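Local coordinates for protein putative transcriptional regulator (TetR/AcrR family) (Acinetobacter sp., PDB 3KNW) that probably binds DNA as a dimeric, TetR/AcrR-family transcriptional regulator, at residues A[16-21]-A[64-68]; A[77-81]-A[93-97]; A[87-91]-A[146-150]; A[139-144]-A[166-170]. All coordinates share one frame; numbering follows the deposited sequence.

Contact 1. Residues A[16-21]-A[64-68]; sequences RQHILD and ELLKH
Leu20 and Leu65 mark the nearest approach of the backbones, where the helical segments 16-21 and 64-68 pass almost at right angles (96°) with their axes 10.2 Å apart. Leu20 fills the crossing: its CD2 rests on the backbone where Glu64 joins Leu65, 3.5 Å from Leu65 CA, and meets Leu65 CD1 at 3.8 Å. A branched aliphatic chain suits this place, because one methyl can press against backbone while the rest of the group stays in apolar surroundings. Polar chains line the partly exposed margin. Arg16 runs straight out from CG to NE, and NH1 reaches Glu64 OE2 at 3.4 Å, a weak hydrogen bond within a salt bridge. The carboxylate lies at the edge of the guanidinium; the planes are turned 53° apart, and NH1 alone makes the bond. Glu64, bent at its second torsion, also has a long ion pair from OE1 to Lys67 NZ, which makes a small charge network. Further along, Gln17 curls at chi2 (-55°) and brings OE1 over one face of the His68 imidazole, 3.0 Å from His68 CE1; its approach to His68 NE2, 3.3 Å away, is at too poor an angle for a hydrogen bond. Asp21 OD1 stands at the ring edge, 3.8 Å from His68 NE2. The contact thus ties the first helix of the predicted DNA-binding unit to helix 58-81. Phe51, Phe55 and Phe61 pack on the Ile19-Leu20 side, whereas Leu66 turns to Met128 and Met132 of helix 126-153.

Contact 2. Residues A[77-81]-A[93-97]; sequences LNQLW and NYLQC
Tyr94 meets Trp81 and Leu77 across two helical segments that run at 127° to each other, their axes 10.9 Å apart. Its CG lies anti to its own N (chi1 169°), which carries the ring along the flank of helix 58-81. At the base of the side chain, Tyr94 CB sits at the edge of the indole, 3.7 Å from Trp81 NE1. One atom further, Tyr94 CG is 3.9 Å from Trp81 CZ2, and the edge of the Trp81 six-membered ring points toward the Tyr94 face in an offset edge-to-face pair, planes 68° apart. Tyr94 CD1 then touches Leu77 CD2 at 4.2 Å. At the tip, OH hydrogen-bonds to Tyr73 OH and to Trp98 NE1. Beside the ring, Leu80 CD2 lies 3.8 Å from Tyr94 CA. The same Leu80 CD2 grazes Cys97 SG at 4.3 Å, so an apolar methyl lies against the more accessible rim, where Asn93 also borders Leu80. Leucine suits this place because its two methyls spread over a broad patch of the opposing helix. The attraction is probably dominated by dispersion, with some edge-to-face electrostatics. The cross-segment contact is thus apolar, while its aromatic polar atoms are satisfied from outside it, Trp81 NE1 by a weak hydrogen bond to Lys90 O.

Contact 3. Residues A[87-91]-A[146-150]; sequences ARDKL and LIRIG
Leu146, Ala87 and Leu91 supply most of the surface hidden where helix 87-100 begins against helix 126-153, in the all-helical C-terminal domain of the TetR fold. The segments run roughly antiparallel, at 147°, with their axes 8.8 Å apart. Two small residues, Ala87 and Gly150, face each other with their CA atoms 4.6 Å apart, consistent with the close spacing. The single methyl of Ala87 also lies 3.4 Å from Leu146 O and touches Ile149 CG2, so it presses on a whole turn of the opposing helix. Leu146 answers from the other side. With CG anti to the backbone N (chi1 -163°), its two methyls straddle the turn from Ala87 to Leu91: CD1 lies 4.0 Å from Lys90 CD, and CD2 lies 4.3 Å from Leu91 CB. Lysine fits beside the leucine because its long methylene chain can be apolar here while its amine lies farther out. Leu91 carries the packing deeper, toward Ile147, which is itself backed by Leu165 and Ala166 of helix 162-183; Ile147 therefore bridges two helix interfaces. At the outer end the joint is tied to the following loop, Gly150 hydrogen-bonding through its backbone to Ile156, while neighbouring Arg88 makes a salt bridge with Asp201. On the inner side, Leu91 CD2 lies 3.7 Å from Ile147 CG1.

Contact 4. Residues A[139-144]-A[166-170]; sequences LIARMA and AQVIY
Tyr170 turns its ring away from its own backbone N (chi1 -171°) and lays it against Leu139, Ile140 and Met143, the last a selenomethionine whose CG lies anti to the carbonyl carbon (chi1 -67°) and whose chain bends at its last torsion. This is helix-on-helix packing in the TetR-family C-terminal domain: segments 139-144 and 166-170 run at 120° with axes 9.3 Å apart. The aromatic ring is wide enough to serve three neighbours. Leu139 CD2 lies 3.4 Å from Tyr170 CE1, and Ile140 CG1 approaches obliquely, 4.0 Å from Tyr170 CD2. The selenium of Met143 stands 5.2 Å from the centroid of the Tyr170 ring, far off the ring normal, so the Met-aromatic contact is oblique; the flexible, apolar methionine side chain suits a spot beside a ring. A turn earlier, alanine is the fitting residue. Ala166 has only its methyl between the helices, with CB against Met143 CB at 3.9 Å, while Ile140 CG2 also reaches the CG of Gln167, whose NE2 is hydrogen-bonded to Asp163 O. The face does not end with this chain, for Tyr183 of the second subunit packs on Ile140 and Leu179 of the second subunit on Tyr170, which places the contact at the dimer interface. Close to the nearest approach of the backbones, at Ala144 and Ala166, Ala166 CB sits 3.5 Å from Ile140 O.

Overall arrangement
Along the chain, contact 1 closes before any other opens, and it stands apart, its centre 22 to 31 Å from the rest. Helix 58-81 spans the gap: it packs on the first helix of the predicted DNA-binding part in contact 1 and on helix 87-100 in contact 2. Contacts 2, 3 and 4 form one cluster, with centres 11 to 13 Å apart; contacts 2 and 3 share helix 87-100, contacts 3 and 4 share helix 126-153, and each pair alternates along the chain. Trp81 touching Leu146, and Asn78 probably hydrogen-bonding Arg142, join the cluster. Helix 58-81 could thus offer a structural route between the DNA-binding part and the dimerising core.

Contact 1. Residues A[16-21]-A[64-68]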
loop_
_atom_site.group_PDB
_atom_site.type_symbol
_atom_site.label_atom_id
_atom_site.label_comp_id
_atom_site.label_asym_id
_atom_site.label_seq_id
_atom_site.Cartn_x
_atom_site.Cartn_y
_atom_site.Cartn_z
ATOM N N ARG A 16 1.258 -25.595 18.014
ATOM C CA ARG A 16 0.296 -24.690 17.449
ATOM C C ARG A 16 1.000 -23.407 16.971
ATOM O O ARG A 16 0.746 -22.952 15.853
ATOM C CB ARG A 16 -0.765 -24.357 18.477
ATOM C CG ARG A 16 -1.952 -23.632 17.932
ATOM C CD ARG A 16 -2.985 -23.410 19.040
ATOM N NE ARG A 16 -4.128 -22.640 18.562
ATOM C CZ ARG A 16 -4.168 -21.304 18.458
ATOM N NH1 ARG A 16 -5.265 -20.709 17.999
ATOM N NH2 ARG A 16 -3.123 -20.560 18.814
ATOM N N GLN A 17 1.901 -22.858 17.806
ATOM C CA GLN A 17 2.613 -21.601 17.490
ATOM C C GLN A 17 3.552 -21.784 16.342
ATOM O O GLN A 17 3.701 -20.894 15.495
ATOM C CB GLN A 17 3.466 -21.091 18.662
ATOM C CG GLN A 17 2.721 -20.755 19.977
ATOM C CD GLN A 17 1.593 -19.764 19.794
ATOM O OE1 GLN A 17 1.606 -18.943 18.860
ATOM N NE2 GLN A 17 0.591 -19.848 20.675
ATOM N N HIS A 18 4.219 -22.934 16.322
ATOM C CA HIS A 18 5.098 -23.241 15.198
ATOM C C HIS A 18 4.336 -23.200 13.888
ATOM O O HIS A 18 4.794 -22.599 12.921
ATOM C CB HIS A 18 5.771 -24.604 15.327
ATOM C CG HIS A 18 6.643 -24.928 14.156
ATOM N ND1 HIS A 18 7.900 -24.386 14.000
ATOM C CD2 HIS A 18 6.415 -25.682 13.053
ATOM C CE1 HIS A 18 8.419 -24.814 12.862
ATOM N NE2 HIS A 18 7.536 -25.598 12.266
ATOM N N ILE A 19 3.177 -23.844 13.877
ATOM C CA ILE A 19 2.365 -23.908 12.672
ATOM C C ILE A 19 1.960 -22.507 12.213
ATOM O O ILE A 19 2.098 -22.179 11.046
ATOM C CB ILE A 19 1.144 -24.801 12.860
ATOM C CG1 ILE A 19 1.576 -26.251 13.170
ATOM C CG2 ILE A 19 0.292 -24.819 11.607
ATOM C CD1 ILE A 19 0.501 -27.064 13.671
ATOM N N LEU A 20 1.466 -21.689 13.121
ATOM C CA LEU A 20 1.091 -20.319 12.790
ATOM C C LEU A 20 2.286 -19.573 12.243
ATOM O O LEU A 20 2.174 -18.913 11.219
ATOM C CB LEU A 20 0.530 -19.591 14.004
ATOM C CG LEU A 20 -0.854 -20.122 14.332
ATOM C CD1 LEU A 20 -1.137 -19.881 15.788
ATOM C CD2 LEU A 20 -1.938 -19.489 13.452
ATOM N N ASP A 21 3.441 -19.694 12.902
ATOM C CA ASP A 21 4.644 -19.008 12.444
ATOM C C ASP A 21 5.147 -19.509 11.084
ATOM O O ASP A 21 5.521 -18.689 10.238
ATOM C CB ASP A 21 5.723 -19.032 13.533
ATOM C CG ASP A 21 5.299 -18.216 14.789
ATOM O OD1 ASP A 21 4.462 -17.258 14.636
ATOM O OD2 ASP A 21 5.788 -18.532 15.916
ATOM N N GLU A 64 -6.864 -17.529 12.742
ATOM C CA GLU A 64 -6.029 -17.567 13.949
ATOM C C GLU A 64 -4.682 -16.911 13.719
ATOM O O GLU A 64 -4.119 -16.280 14.612
ATOM C CB GLU A 64 -5.920 -18.969 14.546
ATOM C CG GLU A 64 -7.224 -19.400 15.245
ATOM C CD GLU A 64 -7.732 -18.386 16.323
ATOM O OE1 GLU A 64 -8.980 -18.116 16.414
ATOM O OE2 GLU A 64 -6.876 -17.855 17.079
ATOM N N LEU A 65 -4.193 -17.050 12.505
ATOM C CA LEU A 65 -2.969 -16.410 12.067
ATOM C C LEU A 65 -3.055 -14.901 12.233
ATOM O O LEU A 65 -2.140 -14.283 12.762
ATOM C CB LEU A 65 -2.767 -16.745 10.595
ATOM C CG LEU A 65 -1.432 -16.531 9.940
ATOM C CD1 LEU A 65 -0.394 -17.305 10.709
ATOM C CD2 LEU A 65 -1.524 -17.001 8.487
ATOM N N LEU A 66 -4.152 -14.286 11.812
ATOM C CA LEU A 66 -4.227 -12.841 11.897
ATOM C C LEU A 66 -4.396 -12.406 13.324
ATOM O O LEU A 66 -3.891 -11.370 13.706
ATOM C CB LEU A 66 -5.353 -12.252 11.032
ATOM C CG LEU A 66 -5.155 -12.381 9.511
ATOM C CD1 LEU A 66 -6.444 -11.917 8.843
ATOM C CD2 LEU A 66 -3.885 -11.661 8.923
ATOM N N LYS A 67 -5.147 -13.182 14.093
ATOM C CA LYS A 67 -5.399 -12.857 15.489
ATOM C C LYS A 67 -4.076 -12.901 16.243
ATOM O O LYS A 67 -3.793 -12.009 17.052
ATOM C CB LYS A 67 -6.403 -13.821 16.146
ATOM C CG LYS A 67 -7.885 -13.402 16.057
ATOM C CD LYS A 67 -8.780 -14.305 16.916
ATOM C CE LYS A 67 -10.276 -14.179 16.570
ATOM N NZ LYS A 67 -10.780 -15.084 15.454
ATOM N N HIS A 68 -3.286 -13.944 15.968
ATOM C CA HIS A 68 -2.012 -14.168 16.645
ATOM C C HIS A 68 -1.032 -13.092 16.270
ATOM O O HIS A 68 -0.250 -12.645 17.110
ATOM C CB HIS A 68 -1.410 -15.546 16.315
ATOM C CG HIS A 68 -0.047 -15.755 16.898
ATOM N ND1 HIS A 68 0.187 -15.754 18.257
ATOM C CD2 HIS A 68 1.164 -15.916 16.307
ATOM C CE1 HIS A 68 1.480 -15.931 18.481
ATOM N NE2 HIS A 68 2.092 -16.045 17.314
#

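Contact 2. Residues A[77-81]-A[93-97]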
loop_
_atom_site.group_PDB
_atom_site.type_symbol
_atom_site.label_atom_id
_atom_site.label_comp_id
_atom_site.label_asym_id
_atom_site.label_seq_id
_atom_site.Cartn_x
_atom_site.Cartn_y
_atom_site.Cartn_z
ATOM N N LEU A 77 3.976 -3.480 21.057
ATOM C CA LEU A 77 3.703 -2.057 21.345
ATOM C C LEU A 77 3.690 -1.680 22.838
ATOM O O LEU A 77 4.081 -0.583 23.214
ATOM C CB LEU A 77 2.362 -1.643 20.759
ATOM C CG LEU A 77 2.453 -0.843 19.478
ATOM C CD1 LEU A 77 1.086 -0.508 18.932
ATOM C CD2 LEU A 77 3.188 0.411 19.805
ATOM N N ASN A 78 3.210 -2.582 23.681
ATOM C CA ASN A 78 3.196 -2.359 25.116
ATOM C C ASN A 78 4.614 -2.159 25.635
ATOM O O ASN A 78 4.845 -1.262 26.438
ATOM C CB ASN A 78 2.513 -3.524 25.843
ATOM C CG ASN A 78 1.009 -3.596 25.567
ATOM O OD1 ASN A 78 0.399 -2.637 25.083
ATOM N ND2 ASN A 78 0.406 -4.739 25.880
ATOM N N GLN A 79 5.555 -2.966 25.138
ATOM C CA GLN A 79 6.971 -2.867 25.526
ATOM C C GLN A 79 7.596 -1.556 25.061
ATOM O O GLN A 79 7.980 -0.742 25.858
ATOM C CB GLN A 79 7.794 -4.033 24.961
ATOM C CG GLN A 79 7.166 -5.406 25.126
ATOM C CD GLN A 79 8.193 -6.523 25.088
ATOM O OE1 GLN A 79 8.158 -7.384 24.196
ATOM N NE2 GLN A 79 9.121 -6.517 26.062
ATOM N N LEU A 80 7.672 -1.358 23.754
ATOM C CA LEU A 80 8.196 -0.122 23.170
ATOM C C LEU A 80 7.700 1.149 23.898
ATOM O O LEU A 80 8.465 2.106 24.073
ATOM C CB LEU A 80 7.818 -0.072 21.669
ATOM C CG LEU A 80 8.775 0.454 20.588
ATOM C CD1 LEU A 80 10.264 0.089 20.793
ATOM C CD2 LEU A 80 8.304 -0.042 19.211
ATOM N N TRP A 81 6.441 1.146 24.345
ATOM C CA TRP A 81 5.783 2.370 24.848
ATOM C C TRP A 81 5.569 2.497 26.368
ATOM O O TRP A 81 5.032 3.509 26.838
ATOM C CB TRP A 81 4.447 2.563 24.138
ATOM C CG TRP A 81 4.581 2.900 22.688
ATOM C CD1 TRP A 81 5.732 3.243 22.002
ATOM C CD2 TRP A 81 3.511 2.997 21.740
ATOM N NE1 TRP A 81 5.426 3.527 20.686
ATOM C CE2 TRP A 81 4.074 3.380 20.504
ATOM C CE3 TRP A 81 2.127 2.795 21.818
ATOM C CZ2 TRP A 81 3.299 3.550 19.361
ATOM C CZ3 TRP A 81 1.366 2.973 20.690
ATOM C CH2 TRP A 81 1.951 3.334 19.473
ATOM N N ASN A 93 10.164 6.263 18.001
ATOM C CA ASN A 93 10.655 4.913 18.179
ATOM C C ASN A 93 9.954 3.848 17.339
ATOM O O ASN A 93 10.583 3.157 16.544
ATOM C CB ASN A 93 10.433 4.542 19.624
ATOM C CG ASN A 93 11.639 4.318 20.319
ATOM O OD1 ASN A 93 12.147 5.209 21.022
ATOM N ND2 ASN A 93 12.142 3.095 20.190
ATOM N N TYR A 94 8.657 3.699 17.592
ATOM C CA TYR A 94 7.775 2.839 16.813
ATOM C C TYR A 94 7.984 2.974 15.309
ATOM O O TYR A 94 8.198 1.996 14.619
ATOM C CB TYR A 94 6.314 3.176 17.098
ATOM C CG TYR A 94 5.348 2.530 16.149
ATOM C CD1 TYR A 94 5.143 1.167 16.164
ATOM C CD2 TYR A 94 4.640 3.291 15.215
ATOM C CE1 TYR A 94 4.261 0.581 15.290
ATOM C CE2 TYR A 94 3.758 2.707 14.335
ATOM C CZ TYR A 94 3.568 1.338 14.387
ATOM O OH TYR A 94 2.684 0.735 13.513
ATOM N N LEU A 95 7.914 4.187 14.825
ATOM C CA LEU A 95 8.057 4.442 13.420
ATOM C C LEU A 95 9.434 4.027 12.917
ATOM O O LEU A 95 9.593 3.529 11.775
ATOM C CB LEU A 95 7.851 5.958 13.146
ATOM C CG LEU A 95 6.466 6.499 13.503
ATOM C CD1 LEU A 95 6.333 8.047 13.156
ATOM C CD2 LEU A 95 5.336 5.675 12.859
ATOM N N GLN A 96 10.443 4.287 13.753
ATOM C CA GLN A 96 11.803 4.006 13.371
ATOM C C GLN A 96 11.973 2.503 13.212
ATOM O O GLN A 96 12.716 2.066 12.326
ATOM C CB GLN A 96 12.843 4.659 14.332
ATOM C CG GLN A 96 13.719 5.703 13.580
ATOM C CD GLN A 96 14.126 6.965 14.380
ATOM O OE1 GLN A 96 13.700 7.185 15.526
ATOM N NE2 GLN A 96 14.982 7.793 13.759
ATOM N N CYS A 97 11.248 1.751 14.054
ATOM C CA CYS A 97 11.113 0.309 13.969
ATOM C C CYS A 97 10.393 -0.135 12.681
ATOM O O CYS A 97 10.803 -1.137 12.072
ATOM C CB CYS A 97 10.382 -0.258 15.223
ATOM S SG CYS A 97 11.482 -0.905 16.448
#

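Contact 3. Residues A[87-91]-A[146-150]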
loop_
_atom_site.group_PDB
_atom_site.type_symbol
_atom_site.label_atom_id
_atom_site.label_comp_id
_atom_site.label_asym_id
_atom_site.label_seq_id
_atom_site.Cartn_x
_atom_site.Cartn_y
_atom_site.Cartn_z
ATOM N N ALA A 87 5.997 11.099 24.799
ATOM C CA ALA A 87 5.049 10.579 23.828
ATOM C C ALA A 87 5.729 10.670 22.455
ATOM O O ALA A 87 5.685 9.722 21.672
ATOM C CB ALA A 87 3.699 11.390 23.855
ATOM N N ARG A 88 6.374 11.801 22.192
ATOM C CA ARG A 88 7.001 12.032 20.918
ATOM C C ARG A 88 8.064 10.996 20.574
ATOM O O ARG A 88 8.065 10.415 19.463
ATOM C CB ARG A 88 7.622 13.395 20.899
ATOM C CG ARG A 88 8.536 13.569 19.721
ATOM C CD ARG A 88 8.743 15.025 19.490
ATOM N NE ARG A 88 9.498 15.251 18.278
ATOM C CZ ARG A 88 9.362 16.323 17.511
ATOM N NH1 ARG A 88 8.493 17.276 17.835
ATOM N NH2 ARG A 88 10.092 16.438 16.408
ATOM N N ASP A 89 8.960 10.761 21.516
ATOM C CA ASP A 89 10.016 9.801 21.319
ATOM C C ASP A 89 9.425 8.425 21.265
ATOM O O ASP A 89 9.954 7.572 20.572
ATOM C CB ASP A 89 11.141 9.932 22.404
ATOM C CG ASP A 89 11.951 11.242 22.257
ATOM O OD1 ASP A 89 11.597 12.107 21.403
ATOM O OD2 ASP A 89 12.923 11.436 23.000
ATOM N N LYS A 90 8.343 8.168 21.977
ATOM C CA LYS A 90 7.767 6.827 21.880
ATOM C C LYS A 90 7.275 6.549 20.457
ATOM O O LYS A 90 7.361 5.414 19.948
ATOM C CB LYS A 90 6.611 6.672 22.856
ATOM C CG LYS A 90 7.017 6.200 24.275
ATOM C CD LYS A 90 5.799 6.114 25.148
ATOM C CE LYS A 90 6.096 6.477 26.638
ATOM N NZ LYS A 90 4.870 6.997 27.297
ATOM N N LEU A 91 6.758 7.613 19.830
ATOM C CA LEU A 91 6.135 7.555 18.520
ATOM C C LEU A 91 7.222 7.503 17.446
ATOM O O LEU A 91 7.074 6.828 16.434
ATOM C CB LEU A 91 5.225 8.778 18.304
ATOM C CG LEU A 91 4.515 8.816 16.947
ATOM C CD1 LEU A 91 3.899 7.520 16.618
ATOM C CD2 LEU A 91 3.482 9.842 16.940
ATOM N N LEU A 146 -1.495 8.376 21.862
ATOM C CA LEU A 146 -0.119 8.782 22.086
ATOM C C LEU A 146 0.125 10.206 21.530
ATOM O O LEU A 146 0.757 11.025 22.158
ATOM C CB LEU A 146 0.778 7.702 21.476
ATOM C CG LEU A 146 2.230 7.598 21.831
ATOM C CD1 LEU A 146 2.453 7.397 23.369
ATOM C CD2 LEU A 146 2.840 6.526 21.007
ATOM N N ILE A 147 -0.443 10.566 20.392
ATOM C CA ILE A 147 -0.254 11.946 19.945
ATOM C C ILE A 147 -0.896 12.916 20.952
ATOM O O ILE A 147 -0.443 14.067 21.134
ATOM C CB ILE A 147 -0.745 12.148 18.520
ATOM C CG1 ILE A 147 0.154 11.358 17.554
ATOM C CG2 ILE A 147 -0.721 13.618 18.116
ATOM C CD1 ILE A 147 -0.456 11.095 16.176
ATOM N N ARG A 148 -1.983 12.476 21.605
ATOM C CA ARG A 148 -2.724 13.397 22.460
ATOM C C ARG A 148 -1.925 13.570 23.766
ATOM O O ARG A 148 -1.633 14.698 24.146
ATOM C CB ARG A 148 -4.182 12.979 22.655
ATOM C CG ARG A 148 -4.639 12.931 24.088
ATOM C CD ARG A 148 -5.934 13.581 24.317
ATOM N NE ARG A 148 -7.048 12.699 24.002
ATOM C CZ ARG A 148 -8.268 12.803 24.557
ATOM N NH1 ARG A 148 -8.524 13.736 25.464
ATOM N NH2 ARG A 148 -9.245 11.971 24.199
ATOM N N ILE A 149 -1.520 12.464 24.392
ATOM C CA ILE A 149 -0.574 12.518 25.495
ATOM C C ILE A 149 0.607 13.434 25.149
ATOM O O ILE A 149 0.977 14.263 25.948
ATOM C CB ILE A 149 -0.101 11.129 25.965
ATOM C CG1 ILE A 149 -1.254 10.326 26.600
ATOM C CG2 ILE A 149 0.969 11.261 27.032
ATOM C CD1 ILE A 149 -1.018 8.782 26.620
ATOM N N GLY A 150 1.156 13.374 23.963
ATOM C CA GLY A 150 2.290 14.234 23.635
ATOM C C GLY A 150 1.966 15.712 23.519
ATOM O O GLY A 150 2.799 16.582 23.751
#

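Contact 4. Residues A[139-144]-A[166-170]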
loop_
_atom_site.group_PDB
_atom_site.type_symbol
_atom_site.label_atom_id
_atom_site.label_comp_id
_atom_site.label_asym_id
_atom_site.label_seq_id
_atom_site.Cartn_x
_atom_site.Cartn_y
_atom_site.Cartn_z
ATOM N N LEU A 139 -4.717 0.249 15.966
ATOM C CA LEU A 139 -3.404 0.819 15.873
ATOM C C LEU A 139 -3.491 2.301 15.619
ATOM O O LEU A 139 -2.885 3.088 16.315
ATOM C CB LEU A 139 -2.598 0.099 14.824
ATOM C CG LEU A 139 -1.203 0.655 14.614
ATOM C CD1 LEU A 139 -0.367 0.527 15.871
ATOM C CD2 LEU A 139 -0.548 -0.021 13.431
ATOM N N ILE A 140 -4.324 2.740 14.722
ATOM C CA ILE A 140 -4.400 4.187 14.478
ATOM C C ILE A 140 -4.838 4.895 15.783
ATOM O O ILE A 140 -4.370 5.968 16.108
ATOM C CB ILE A 140 -5.339 4.494 13.292
ATOM C CG1 ILE A 140 -4.693 3.971 11.978
ATOM C CG2 ILE A 140 -5.634 5.957 13.195
ATOM C CD1 ILE A 140 -5.635 4.093 10.701
ATOM N N ALA A 141 -5.707 4.256 16.539
ATOM C CA ALA A 141 -6.270 4.829 17.746
ATOM C C ALA A 141 -5.236 4.861 18.895
ATOM O O ALA A 141 -5.168 5.825 19.613
ATOM C CB ALA A 141 -7.581 4.051 18.164
ATOM N N ARG A 142 -4.417 3.823 19.047
ATOM C CA ARG A 142 -3.237 3.908 19.934
ATOM C C ARG A 142 -2.310 5.054 19.495
ATOM O O ARG A 142 -1.904 5.829 20.309
ATOM C CB ARG A 142 -2.413 2.614 19.932
ATOM C CG ARG A 142 -3.075 1.378 20.473
ATOM C CD ARG A 142 -3.158 1.403 21.945
ATOM N NE ARG A 142 -1.898 1.130 22.668
ATOM C CZ ARG A 142 -1.316 -0.072 22.777
ATOM N NH1 ARG A 142 -0.201 -0.198 23.482
ATOM N NH2 ARG A 142 -1.831 -1.135 22.164
HETATM N N MSE A 143 -1.967 5.176 18.219
HETATM C CA MSE A 143 -1.171 6.344 17.810
HETATM C C MSE A 143 -1.871 7.637 18.230
HETATM O O MSE A 143 -1.226 8.606 18.610
HETATM C CB MSE A 143 -0.871 6.383 16.317
HETATM C CG MSE A 143 0.057 5.262 15.854
HETATM SE SE MSE A 143 0.280 5.248 13.912
HETATM C CE MSE A 143 -0.278 3.489 13.756
ATOM N N ALA A 144 -3.187 7.635 18.107
ATOM C CA ALA A 144 -3.994 8.808 18.429
ATOM C C ALA A 144 -3.825 9.136 19.897
ATOM O O ALA A 144 -3.537 10.257 20.214
ATOM C CB ALA A 144 -5.481 8.573 18.076
ATOM N N ALA A 166 -2.802 10.933 13.349
ATOM C CA ALA A 166 -2.467 9.540 13.366
ATOM C C ALA A 166 -2.778 8.898 12.028
ATOM O O ALA A 166 -2.089 7.996 11.617
ATOM C CB ALA A 166 -3.205 8.857 14.444
ATOM N N GLN A 167 -3.808 9.383 11.326
ATOM C CA GLN A 167 -4.160 8.842 10.006
ATOM C C GLN A 167 -3.156 9.293 8.941
ATOM O O GLN A 167 -2.731 8.498 8.088
ATOM C CB GLN A 167 -5.548 9.319 9.551
ATOM C CG GLN A 167 -6.747 8.601 10.207
ATOM C CD GLN A 167 -8.075 9.217 9.783
ATOM O OE1 GLN A 167 -8.610 8.938 8.666
ATOM N NE2 GLN A 167 -8.614 10.055 10.644
ATOM N N VAL A 168 -2.840 10.580 8.975
ATOM C CA VAL A 168 -1.894 11.083 8.098
ATOM C C VAL A 168 -0.590 10.310 8.225
ATOM O O VAL A 168 -0.036 9.790 7.243
ATOM C CB VAL A 168 -1.585 12.512 8.419
ATOM C CG1 VAL A 168 -0.314 12.886 7.614
ATOM C CG2 VAL A 168 -2.783 13.362 8.088
ATOM N N ILE A 169 -0.103 10.222 9.447
ATOM C CA ILE A 169 1.154 9.530 9.660
ATOM C C ILE A 169 1.041 8.062 9.208
ATOM O O ILE A 169 1.874 7.570 8.383
ATOM C CB ILE A 169 1.594 9.622 11.106
ATOM C CG1 ILE A 169 2.025 11.026 11.428
ATOM C CG2 ILE A 169 2.726 8.679 11.393
ATOM C CD1 ILE A 169 2.245 11.219 12.908
ATOM N N TYR A 170 -0.012 7.386 9.650
ATOM C CA TYR A 170 -0.119 5.989 9.290
ATOM C C TYR A 170 -0.310 5.773 7.760
ATOM O O TYR A 170 0.245 4.851 7.185
ATOM C CB TYR A 170 -1.188 5.289 10.107
ATOM C CG TYR A 170 -1.188 3.803 9.916
ATOM C CD1 TYR A 170 -0.351 2.987 10.645
ATOM C CD2 TYR A 170 -2.046 3.203 9.034
ATOM C CE1 TYR A 170 -0.376 1.588 10.494
ATOM C CE2 TYR A 170 -2.066 1.805 8.882
ATOM C CZ TYR A 170 -1.251 1.018 9.637
ATOM O OH TYR A 170 -1.269 -0.347 9.467
#